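Local coordinates for protein esterase (Alcaligenes sp., PDB 1QLW) that probably hydrolyses carboxylic esters, as a bacterial esterase built on the alpha/beta-hydrolase fold, at residues Pro64-Gly75 and Tyr97-Gly108; Ala194-His205 and Asn219-Val229. One frame throughout, in Å; residues are numbered along the deposited sequence.

In the fold
Both contacts pair parallel strands of one central sheet, and they meet where strands 65-68 and 200-205 lie side by side; their centres are about 13 Å apart. Contact 1, whose centre is about 5 Å from that of the chain, is buried nearly throughout, and beyond its strand ends two loops are tied together by histidine, glutamine, arginine and aspartate side chains. Contact 2, about 13 Å from the chain centre, has a buried, mostly aliphatic strand pair but reaches the surface at Asp-198 and Lys-221. Each spans a beta-alpha-beta unit, with helix 88-94 in 64-75/97-108 and helix 211-218 in 194-205/219-229. Only contact 1 is also touched by the second subunit.

Contact 1 (Pro64-Gly75 and Tyr97-Gly108); sequences PITLIHGCCLTG and YSTYVIDQSGRG
Ile-65 N gives to Ser-98 O, Tyr-100 N to Ile-65 O and Leu-67 N to Tyr-100 O, each at 2.9 Å. The strands run parallel, axes 21° apart, as the beta-alpha-beta unit around helix 88-94 in the central alpha/beta-hydrolase sheet. The next bond, Ile-102 N to Leu-67 O, is weak; there the strands part and a water bridges Leu-67 O, His-69 N and Ile-102 O.

Ile-65 CD1 sits over the Tyr-97 ring face, 3.9 Å from its centroid, in a CH-pi contact. Leu-67 CD1 meets Val-101 CG2 on the Ile-65 face of the sheet, and Pro-64 CB packs against Tyr-100 CE1 at 3.6 Å, the side chains alongside.

Past the strands, bonding is polar. A chi1 of 67° sets His-69 CG between the backbone N and the carbonyl carbon, turning the ring toward Gln-104; NE2 accepts from Gln-104 N at 2.9 Å, nearly straight (177°) though tilted from the ring plane. ND1 donates in plane to a lone pair of Gly-70 O. That oxygen also receives Arg-107 NH1 (2.8 Å), which gives a second bond to Leu-73 O. Gln-104 NE2 approaches His-69 O from above the carbonyl plane and also bonds Gln-207 OE1, while its OE1 bonds Tyr-211 OH. Gly-75 N meets Asp-103 OD1 at 2.8 Å, almost in line with the C-O bond; this oxygen also pairs with Arg-109 of the second subunit.

Both ring nitrogens of His-69 are thus engaged, which fixes its rotation, while Arg-107 NH1 clasps the turn bearing the vicinal Cys-71–Cys-72 disulfide and NH2 forms a salt bridge with Asp-175.

Contact 2 (Ala194-His205 and Asn219-Val229); sequences AIKLDGTVLLSH and NPKGITAIVSV
Thr-200 and Gly-222 open a parallel pairing whose axes come within 4.6 Å at 13°, with six backbone bonds, the first from Thr-200 N to Gly-222 O (2.9 Å), the last from Val-229 N to Ser-204 O (2.8 Å). Thr-224 is an extra residue, a beta bulge with helix-like backbone angles: its CB points toward the partner strand, and Ala-225 N is left buried without a partner.

On one face Leu-203 and Val-227 lie alongside, CG of Leu-203 3.9 Å from CB of Val-227, with Leu-203 CG anti to its backbone nitrogen (chi1 -170°). His-205 brings CD2, at its ring edge, to 3.3 Å from Val-229 O. The other face holds Leu-202 CD1 against Ile-223 CG2 at 4.1 Å. The Ile-195 side chain crosses that of Lys-221 at about a right angle, CG1 3.9 Å from CG. Asp-198 OD1 and Lys-221 NZ stay 4.2 Å apart, beyond a salt bridge; a water donates to Ile-195 O and Asp-198 OD1 and weakly accepts from Lys-221 NZ. Asn-219 OD1 accepts from Lys-221 N in an Asx turn that overlaps the Pro-220 to Ile-223 type II turn.

In this beta-alpha-beta unit of the alpha/beta-hydrolase sheet, helix 211-218 packs on Leu-202 and Ile-223 and helix 306-319 on Val-201 and Val-227; strands 65-68 and 248-252 flank the pair, and His-298 stacks on His-205 while its carbonyl takes the NE2 bond.

Contact 1 (Pro64-Gly75 and Tyr97-Gly108)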
loop_
_atom_site.group_PDB
_atom_site.type_symbol
_atom_site.label_atom_id
_atom_site.label_comp_id
_atom_site.label_asym_id
_atom_site.label_seq_id
_atom_site.Cartn_x
_atom_site.Cartn_y
_atom_site.Cartn_z
ATOM N N PRO A 64 -1.696 -4.292 -21.166
ATOM C CA PRO A 64 -1.044 -4.215 -19.866
ATOM C C PRO A 64 -1.157 -5.524 -19.101
ATOM O O PRO A 64 -2.091 -6.292 -19.323
ATOM C CB PRO A 64 -1.852 -3.150 -19.116
ATOM C CG PRO A 64 -2.426 -2.298 -20.205
ATOM C CD PRO A 64 -2.816 -3.339 -21.248
ATOM N N ILE A 65 -0.270 -5.735 -18.146
ATOM C CA ILE A 65 -0.338 -6.847 -17.221
ATOM C C ILE A 65 -0.821 -6.314 -15.873
ATOM O O ILE A 65 -0.266 -5.353 -15.345
ATOM C CB ILE A 65 1.010 -7.569 -17.086
ATOM C CG1 ILE A 65 1.495 -8.093 -18.446
ATOM C CG2 ILE A 65 0.913 -8.692 -16.059
ATOM C CD1 ILE A 65 2.918 -8.604 -18.475
ATOM N N THR A 66 -1.867 -6.948 -15.352
ATOM C CA THR A 66 -2.382 -6.650 -14.017
ATOM C C THR A 66 -1.864 -7.730 -13.073
ATOM O O THR A 66 -2.128 -8.920 -13.294
ATOM C CB THR A 66 -3.913 -6.597 -14.044
ATOM O OG1 THR A 66 -4.353 -5.531 -14.894
ATOM C CG2 THR A 66 -4.482 -6.366 -12.659
ATOM N N LEU A 67 -1.138 -7.334 -12.042
ATOM C CA LEU A 67 -0.503 -8.228 -11.079
ATOM C C LEU A 67 -1.301 -8.272 -9.788
ATOM O O LEU A 67 -1.560 -7.223 -9.195
ATOM C CB LEU A 67 0.941 -7.803 -10.791
ATOM C CG LEU A 67 1.903 -7.794 -11.977
ATOM C CD1 LEU A 67 3.242 -7.171 -11.564
ATOM C CD2 LEU A 67 2.135 -9.202 -12.491
ATOM N N ILE A 68 -1.686 -9.479 -9.378
ATOM C CA ILE A 68 -2.660 -9.710 -8.324
ATOM C C ILE A 68 -2.075 -10.624 -7.255
ATOM O O ILE A 68 -1.933 -11.841 -7.477
ATOM C CB ILE A 68 -3.935 -10.335 -8.933
ATOM C CG1 ILE A 68 -4.464 -9.561 -10.155
ATOM C CG2 ILE A 68 -5.015 -10.498 -7.873
ATOM C CD1 ILE A 68 -5.271 -10.433 -11.091
ATOM N N HIS A 69 -1.692 -10.069 -6.115
ATOM C CA HIS A 69 -1.078 -10.821 -5.034
ATOM C C HIS A 69 -2.056 -11.805 -4.387
ATOM O O HIS A 69 -3.269 -11.719 -4.558
ATOM C CB HIS A 69 -0.513 -9.860 -3.969
ATOM C CG HIS A 69 -1.610 -9.117 -3.253
ATOM N ND1 HIS A 69 -2.331 -9.730 -2.241
ATOM C CD2 HIS A 69 -2.123 -7.880 -3.387
ATOM C CE1 HIS A 69 -3.257 -8.856 -1.825
ATOM N NE2 HIS A 69 -3.160 -7.721 -2.500
ATOM N N GLY A 70 -1.470 -12.710 -3.599
ATOM C CA GLY A 70 -2.224 -13.718 -2.885
ATOM C C GLY A 70 -2.361 -13.443 -1.399
ATOM O O GLY A 70 -2.483 -12.281 -0.988
ATOM N N CYS A 71 -2.449 -14.503 -0.594
ATOM C CA CYS A 71 -2.744 -14.326 0.817
ATOM C C CYS A 71 -1.618 -13.627 1.537
ATOM O O CYS A 71 -0.454 -13.677 1.151
ATOM C CB CYS A 71 -2.990 -15.617 1.593
ATOM S SG CYS A 71 -1.531 -16.349 2.368
ATOM N N CYS A 72 -1.963 -12.960 2.651
ATOM C CA CYS A 72 -0.972 -12.632 3.656
ATOM C C CYS A 72 0.065 -11.625 3.178
ATOM O O CYS A 72 1.098 -11.453 3.831
ATOM C CB CYS A 72 -0.243 -13.957 4.063
ATOM S SG CYS A 72 -1.231 -15.430 4.171
ATOM N N LEU A 73 -0.189 -10.970 2.061
ATOM C CA LEU A 73 0.752 -10.154 1.322
ATOM C C LEU A 73 -0.015 -9.009 0.675
ATOM O O LEU A 73 -1.248 -8.985 0.694
ATOM C CB LEU A 73 1.439 -11.000 0.229
ATOM C CG LEU A 73 2.338 -12.134 0.706
ATOM C CD1 LEU A 73 2.578 -13.130 -0.437
ATOM C CD2 LEU A 73 3.644 -11.582 1.238
ATOM N N THR A 74 0.725 -8.083 0.087
ATOM C CA THR A 74 0.143 -6.971 -0.655
ATOM C C THR A 74 0.810 -6.918 -2.022
ATOM O O THR A 74 1.560 -7.814 -2.423
ATOM C CB THR A 74 0.336 -5.631 0.076
ATOM O OG1 THR A 74 1.720 -5.255 0.032
ATOM C CG2 THR A 74 -0.179 -5.696 1.499
ATOM N N GLY A 75 0.563 -5.848 -2.773
ATOM C CA GLY A 75 1.222 -5.650 -4.059
ATOM C C GLY A 75 2.723 -5.522 -3.946
ATOM O O GLY A 75 3.436 -5.656 -4.955
ATOM N N TYR A 97 5.968 -3.746 -21.021
ATOM C CA TYR A 97 4.582 -3.889 -20.622
ATOM C C TYR A 97 4.209 -2.846 -19.576
ATOM O O TYR A 97 4.903 -2.662 -18.584
ATOM C CB TYR A 97 4.352 -5.265 -19.968
ATOM C CG TYR A 97 4.398 -6.396 -20.967
ATOM C CD1 TYR A 97 3.235 -6.793 -21.611
ATOM C CD2 TYR A 97 5.572 -7.070 -21.265
ATOM C CE1 TYR A 97 3.204 -7.818 -22.525
ATOM C CE2 TYR A 97 5.549 -8.118 -22.193
ATOM C CZ TYR A 97 4.377 -8.456 -22.829
ATOM O OH TYR A 97 4.307 -9.482 -23.753
ATOM N N SER A 98 3.055 -2.223 -19.782
ATOM C CA SER A 98 2.426 -1.478 -18.712
ATOM C C SER A 98 2.003 -2.411 -17.589
ATOM O O SER A 98 1.583 -3.536 -17.873
ATOM C CB SER A 98 1.206 -0.741 -19.232
ATOM O OG SER A 98 1.629 0.231 -20.174
ATOM N N THR A 99 2.143 -1.946 -16.360
ATOM C CA THR A 99 1.794 -2.760 -15.213
ATOM C C THR A 99 0.759 -2.055 -14.339
ATOM O O THR A 99 0.811 -0.838 -14.131
ATOM C CB THR A 99 2.976 -3.106 -14.304
ATOM O OG1 THR A 99 3.505 -1.903 -13.762
ATOM C CG2 THR A 99 4.023 -3.888 -15.077
ATOM N N TYR A 100 -0.191 -2.848 -13.871
ATOM C CA TYR A 100 -1.242 -2.394 -12.951
ATOM C C TYR A 100 -1.136 -3.301 -11.730
ATOM O O TYR A 100 -1.471 -4.479 -11.840
ATOM C CB TYR A 100 -2.618 -2.429 -13.598
ATOM C CG TYR A 100 -2.794 -1.362 -14.649
ATOM C CD1 TYR A 100 -2.180 -1.436 -15.886
ATOM C CD2 TYR A 100 -3.561 -0.230 -14.401
ATOM C CE1 TYR A 100 -2.276 -0.415 -16.808
ATOM C CE2 TYR A 100 -3.694 0.782 -15.327
ATOM C CZ TYR A 100 -3.046 0.696 -16.531
ATOM O OH TYR A 100 -3.154 1.694 -17.461
ATOM N N VAL A 101 -0.600 -2.798 -10.636
ATOM C CA VAL A 101 -0.317 -3.609 -9.447
ATOM C C VAL A 101 -1.341 -3.233 -8.389
ATOM O O VAL A 101 -1.384 -2.076 -7.944
ATOM C CB VAL A 101 1.113 -3.404 -8.937
ATOM C CG1 VAL A 101 1.339 -4.222 -7.665
ATOM C CG2 VAL A 101 2.159 -3.770 -9.989
ATOM N N ILE A 102 -2.151 -4.204 -7.984
ATOM C CA ILE A 102 -3.252 -3.943 -7.069
ATOM C C ILE A 102 -2.915 -4.310 -5.633
ATOM O O ILE A 102 -2.005 -5.092 -5.359
ATOM C CB ILE A 102 -4.545 -4.667 -7.510
ATOM C CG1 ILE A 102 -4.493 -6.177 -7.310
ATOM C CG2 ILE A 102 -4.860 -4.324 -8.962
ATOM C CD1 ILE A 102 -5.664 -6.856 -6.723
ATOM N N ASP A 103 -3.698 -3.722 -4.712
ATOM C CA ASP A 103 -3.911 -4.332 -3.403
ATOM C C ASP A 103 -5.353 -4.860 -3.423
ATOM O O ASP A 103 -6.276 -4.124 -3.760
ATOM C CB ASP A 103 -3.734 -3.390 -2.218
ATOM C CG ASP A 103 -2.275 -3.064 -1.930
ATOM O OD1 ASP A 103 -1.380 -3.803 -2.421
ATOM O OD2 ASP A 103 -2.021 -2.124 -1.135
ATOM N N GLN A 104 -5.507 -6.142 -3.079
ATOM C CA GLN A 104 -6.840 -6.722 -3.038
ATOM C C GLN A 104 -7.782 -5.893 -2.174
ATOM O O GLN A 104 -7.354 -5.246 -1.214
ATOM C CB GLN A 104 -6.821 -8.112 -2.416
ATOM C CG GLN A 104 -6.348 -9.249 -3.300
ATOM C CD GLN A 104 -6.571 -10.591 -2.643
ATOM O OE1 GLN A 104 -7.633 -10.818 -2.036
ATOM N NE2 GLN A 104 -5.604 -11.486 -2.725
ATOM N N SER A 105 -9.066 -5.974 -2.485
ATOM C CA SER A 105 -10.066 -5.416 -1.578
ATOM C C SER A 105 -9.776 -5.914 -0.164
ATOM O O SER A 105 -9.477 -7.093 0.053
ATOM C CB SER A 105 -11.444 -5.884 -2.021
ATOM O OG SER A 105 -11.782 -5.396 -3.301
ATOM N N GLY A 106 -9.854 -5.011 0.806
ATOM C CA GLY A 106 -9.653 -5.366 2.193
ATOM C C GLY A 106 -8.234 -5.745 2.563
ATOM O O GLY A 106 -8.053 -6.446 3.560
ATOM N N ARG A 107 -7.256 -5.283 1.805
ATOM C CA ARG A 107 -5.851 -5.572 2.048
ATOM C C ARG A 107 -5.044 -4.314 1.720
ATOM O O ARG A 107 -5.366 -3.589 0.795
ATOM C CB ARG A 107 -5.355 -6.734 1.168
ATOM C CG ARG A 107 -4.038 -7.356 1.571
ATOM C CD ARG A 107 -4.125 -8.396 2.680
ATOM N NE ARG A 107 -5.075 -9.456 2.347
ATOM C CZ ARG A 107 -4.860 -10.412 1.447
ATOM N NH1 ARG A 107 -3.657 -10.532 0.901
ATOM N NH2 ARG A 107 -5.857 -11.200 1.092
ATOM N N GLY A 108 -3.928 -4.102 2.423
ATOM C CA GLY A 108 -3.028 -3.029 2.022
ATOM C C GLY A 108 -3.744 -1.688 2.018
ATOM O O GLY A 108 -4.394 -1.298 3.008
HETATM O O HOH W 1 -0.882 -7.277 -6.518
#

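Contact 2 (Ala194-His205 and Asn219-Val229)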
loop_
_atom_site.group_PDB
_atom_site.type_symbol
_atom_site.label_atom_id
_atom_site.label_comp_id
_atom_site.label_asym_id
_atom_site.label_seq_id
_atom_site.Cartn_x
_atom_site.Cartn_y
_atom_site.Cartn_z
ATOM N N ALA A 194 -10.462 -4.455 -16.091
ATOM C CA ALA A 194 -10.234 -4.987 -17.438
ATOM C C ALA A 194 -11.040 -4.232 -18.486
ATOM O O ALA A 194 -10.554 -3.985 -19.599
ATOM C CB ALA A 194 -10.514 -6.473 -17.474
ATOM N N ILE A 195 -12.285 -3.908 -18.159
ATOM C CA ILE A 195 -13.150 -3.167 -19.084
ATOM C C ILE A 195 -12.594 -1.774 -19.292
ATOM O O ILE A 195 -12.536 -1.269 -20.415
ATOM C CB ILE A 195 -14.590 -3.168 -18.559
ATOM C CG1 ILE A 195 -15.162 -4.593 -18.633
ATOM C CG2 ILE A 195 -15.476 -2.201 -19.325
ATOM C CD1 ILE A 195 -16.446 -4.773 -17.847
ATOM N N LYS A 196 -12.156 -1.112 -18.233
ATOM C CA LYS A 196 -11.573 0.220 -18.311
ATOM C C LYS A 196 -10.362 0.215 -19.238
ATOM O O LYS A 196 -10.189 1.122 -20.052
ATOM C CB LYS A 196 -11.143 0.717 -16.927
ATOM C CG LYS A 196 -10.317 1.985 -16.884
ATOM C CD LYS A 196 -9.856 2.347 -15.481
ATOM C CE LYS A 196 -8.995 3.586 -15.394
ATOM N NZ LYS A 196 -9.664 4.809 -15.903
ATOM N N LEU A 197 -9.502 -0.783 -19.078
ATOM C CA LEU A 197 -8.284 -0.870 -19.874
ATOM C C LEU A 197 -8.547 -1.357 -21.293
ATOM O O LEU A 197 -7.715 -1.119 -22.167
ATOM C CB LEU A 197 -7.278 -1.803 -19.193
ATOM C CG LEU A 197 -6.784 -1.338 -17.819
ATOM C CD1 LEU A 197 -5.781 -2.324 -17.259
ATOM C CD2 LEU A 197 -6.212 0.074 -17.870
ATOM N N ASP A 198 -9.650 -2.057 -21.512
ATOM C CA ASP A 198 -9.989 -2.619 -22.803
ATOM C C ASP A 198 -8.932 -3.626 -23.233
ATOM O O ASP A 198 -8.488 -3.647 -24.375
ATOM C CB ASP A 198 -10.233 -1.541 -23.854
ATOM C CG ASP A 198 -10.912 -2.083 -25.104
ATOM O OD1 ASP A 198 -11.722 -3.024 -24.975
ATOM O OD2 ASP A 198 -10.592 -1.570 -26.193
ATOM N N GLY A 199 -8.587 -4.542 -22.319
ATOM C CA GLY A 199 -7.692 -5.633 -22.650
ATOM C C GLY A 199 -6.474 -5.671 -21.757
ATOM O O GLY A 199 -5.562 -4.854 -21.899
ATOM N N THR A 200 -6.440 -6.618 -20.838
ATOM C CA THR A 200 -5.307 -6.796 -19.949
ATOM C C THR A 200 -5.074 -8.282 -19.729
ATOM O O THR A 200 -5.994 -9.108 -19.804
ATOM C CB THR A 200 -5.545 -6.085 -18.587
ATOM O OG1 THR A 200 -4.401 -6.211 -17.733
ATOM C CG2 THR A 200 -6.755 -6.615 -17.835
ATOM N N VAL A 201 -3.832 -8.613 -19.456
ATOM C CA VAL A 201 -3.445 -9.948 -19.051
ATOM C C VAL A 201 -3.535 -9.957 -17.519
ATOM O O VAL A 201 -2.834 -9.172 -16.870
ATOM C CB VAL A 201 -2.021 -10.295 -19.469
ATOM C CG1 VAL A 201 -1.572 -11.638 -18.919
ATOM C CG2 VAL A 201 -1.896 -10.241 -20.991
ATOM N N LEU A 202 -4.343 -10.826 -16.934
ATOM C CA LEU A 202 -4.464 -10.941 -15.487
ATOM C C LEU A 202 -3.472 -11.977 -14.987
ATOM O O LEU A 202 -3.538 -13.124 -15.441
ATOM C CB LEU A 202 -5.887 -11.333 -15.082
ATOM C CG LEU A 202 -7.003 -10.366 -15.489
ATOM C CD1 LEU A 202 -8.363 -10.909 -15.074
ATOM C CD2 LEU A 202 -6.809 -8.966 -14.944
ATOM N N LEU A 203 -2.611 -11.599 -14.056
ATOM C CA LEU A 203 -1.604 -12.492 -13.487
ATOM C C LEU A 203 -1.825 -12.548 -11.981
ATOM O O LEU A 203 -1.718 -11.549 -11.281
ATOM C CB LEU A 203 -0.211 -12.013 -13.852
ATOM C CG LEU A 203 0.921 -12.990 -13.528
ATOM C CD1 LEU A 203 2.119 -12.727 -14.421
ATOM C CD2 LEU A 203 1.284 -12.928 -12.066
ATOM N N SER A 204 -2.183 -13.736 -11.496
ATOM C CA SER A 204 -2.522 -13.947 -10.095
ATOM C C SER A 204 -1.632 -14.974 -9.430
ATOM O O SER A 204 -0.783 -15.618 -10.053
ATOM C CB SER A 204 -3.988 -14.324 -9.960
ATOM O OG SER A 204 -4.198 -15.567 -10.597
ATOM N N HIS A 205 -1.831 -15.157 -8.122
ATOM C CA HIS A 205 -0.955 -15.971 -7.294
ATOM C C HIS A 205 -1.714 -16.595 -6.143
ATOM O O HIS A 205 -2.337 -15.877 -5.366
ATOM C CB HIS A 205 0.165 -15.069 -6.716
ATOM C CG HIS A 205 1.235 -15.775 -5.947
ATOM N ND1 HIS A 205 1.823 -15.184 -4.842
ATOM C CD2 HIS A 205 1.812 -16.982 -6.140
ATOM C CE1 HIS A 205 2.728 -16.067 -4.418
ATOM N NE2 HIS A 205 2.766 -17.153 -5.173
ATOM N N ASN A 219 -17.804 -11.881 -16.444
ATOM C CA ASN A 219 -17.820 -11.057 -17.654
ATOM C C ASN A 219 -16.472 -11.198 -18.340
ATOM O O ASN A 219 -15.454 -10.821 -17.758
ATOM C CB ASN A 219 -18.083 -9.608 -17.247
ATOM C CG ASN A 219 -18.311 -8.705 -18.428
ATOM O OD1 ASN A 219 -17.982 -9.085 -19.561
ATOM N ND2 ASN A 219 -18.911 -7.536 -18.230
ATOM N N PRO A 220 -16.404 -11.766 -19.543
ATOM C CA PRO A 220 -15.129 -11.963 -20.203
ATOM C C PRO A 220 -14.543 -10.693 -20.803
ATOM O O PRO A 220 -13.391 -10.715 -21.270
ATOM C CB PRO A 220 -15.456 -12.979 -21.297
ATOM C CG PRO A 220 -16.882 -12.698 -21.614
ATOM C CD PRO A 220 -17.545 -12.331 -20.302
ATOM N N LYS A 221 -15.287 -9.602 -20.852
ATOM C CA LYS A 221 -14.847 -8.397 -21.531
ATOM C C LYS A 221 -13.543 -7.850 -20.971
ATOM O O LYS A 221 -13.377 -7.640 -19.781
ATOM C CB LYS A 221 -15.925 -7.316 -21.472
ATOM C CG LYS A 221 -15.593 -6.046 -22.242
ATOM C CD LYS A 221 -16.804 -5.130 -22.341
ATOM C CE LYS A 221 -16.486 -3.921 -23.206
ATOM N NZ LYS A 221 -15.685 -4.304 -24.401
ATOM N N GLY A 222 -12.607 -7.620 -21.873
ATOM C CA GLY A 222 -11.322 -7.024 -21.531
ATOM C C GLY A 222 -10.285 -7.979 -20.978
ATOM O O GLY A 222 -9.183 -7.527 -20.620
ATOM N N ILE A 223 -10.592 -9.276 -20.890
ATOM C CA ILE A 223 -9.635 -10.233 -20.347
ATOM C C ILE A 223 -8.910 -10.903 -21.497
ATOM O O ILE A 223 -9.469 -11.756 -22.199
ATOM C CB ILE A 223 -10.302 -11.268 -19.435
ATOM C CG1 ILE A 223 -11.061 -10.518 -18.342
ATOM C CG2 ILE A 223 -9.268 -12.234 -18.866
ATOM C CD1 ILE A 223 -11.823 -11.386 -17.388
ATOM N N THR A 224 -7.663 -10.541 -21.720
ATOM C CA THR A 224 -6.928 -10.990 -22.898
ATOM C C THR A 224 -6.324 -12.362 -22.698
ATOM O O THR A 224 -6.319 -13.174 -23.625
ATOM C CB THR A 224 -5.827 -9.943 -23.190
ATOM O OG1 THR A 224 -6.422 -8.643 -23.271
ATOM C CG2 THR A 224 -5.070 -10.277 -24.455
ATOM N N ALA A 225 -5.813 -12.607 -21.515
ATOM C CA ALA A 225 -5.160 -13.851 -21.176
ATOM C C ALA A 225 -5.062 -13.922 -19.652
ATOM O O ALA A 225 -5.177 -12.889 -18.988
ATOM C CB ALA A 225 -3.760 -13.943 -21.777
ATOM N N ILE A 226 -4.866 -15.122 -19.134
ATOM C CA ILE A 226 -4.727 -15.336 -17.699
ATOM C C ILE A 226 -3.458 -16.126 -17.432
ATOM O O ILE A 226 -3.257 -17.163 -18.058
ATOM C CB ILE A 226 -5.948 -16.063 -17.107
ATOM C CG1 ILE A 226 -7.217 -15.240 -17.298
ATOM C CG2 ILE A 226 -5.704 -16.471 -15.669
ATOM C CD1 ILE A 226 -8.491 -15.983 -17.000
ATOM N N VAL A 227 -2.681 -15.642 -16.471
ATOM C CA VAL A 227 -1.522 -16.338 -15.952
ATOM C C VAL A 227 -1.760 -16.551 -14.456
ATOM O O VAL A 227 -2.026 -15.570 -13.763
ATOM C CB VAL A 227 -0.203 -15.595 -16.181
ATOM C CG1 VAL A 227 0.973 -16.341 -15.564
ATOM C CG2 VAL A 227 0.025 -15.314 -17.662
ATOM N N SER A 228 -1.700 -17.784 -13.979
ATOM C CA SER A 228 -1.947 -18.043 -12.555
ATOM C C SER A 228 -0.738 -18.791 -12.009
ATOM O O SER A 228 -0.442 -19.892 -12.477
ATOM C CB SER A 228 -3.271 -18.790 -12.430
ATOM O OG SER A 228 -3.735 -19.009 -11.131
ATOM N N VAL A 229 -0.072 -18.199 -11.027
ATOM C CA VAL A 229 1.104 -18.778 -10.389
ATOM C C VAL A 229 0.688 -19.558 -9.149
ATOM O O VAL A 229 0.159 -18.949 -8.199
ATOM C CB VAL A 229 2.113 -17.676 -10.033
ATOM C CG1 VAL A 229 3.311 -18.307 -9.349
ATOM C CG2 VAL A 229 2.512 -16.918 -11.286
HETATM O O HOH W 2 -13.721 -2.561 -22.638
#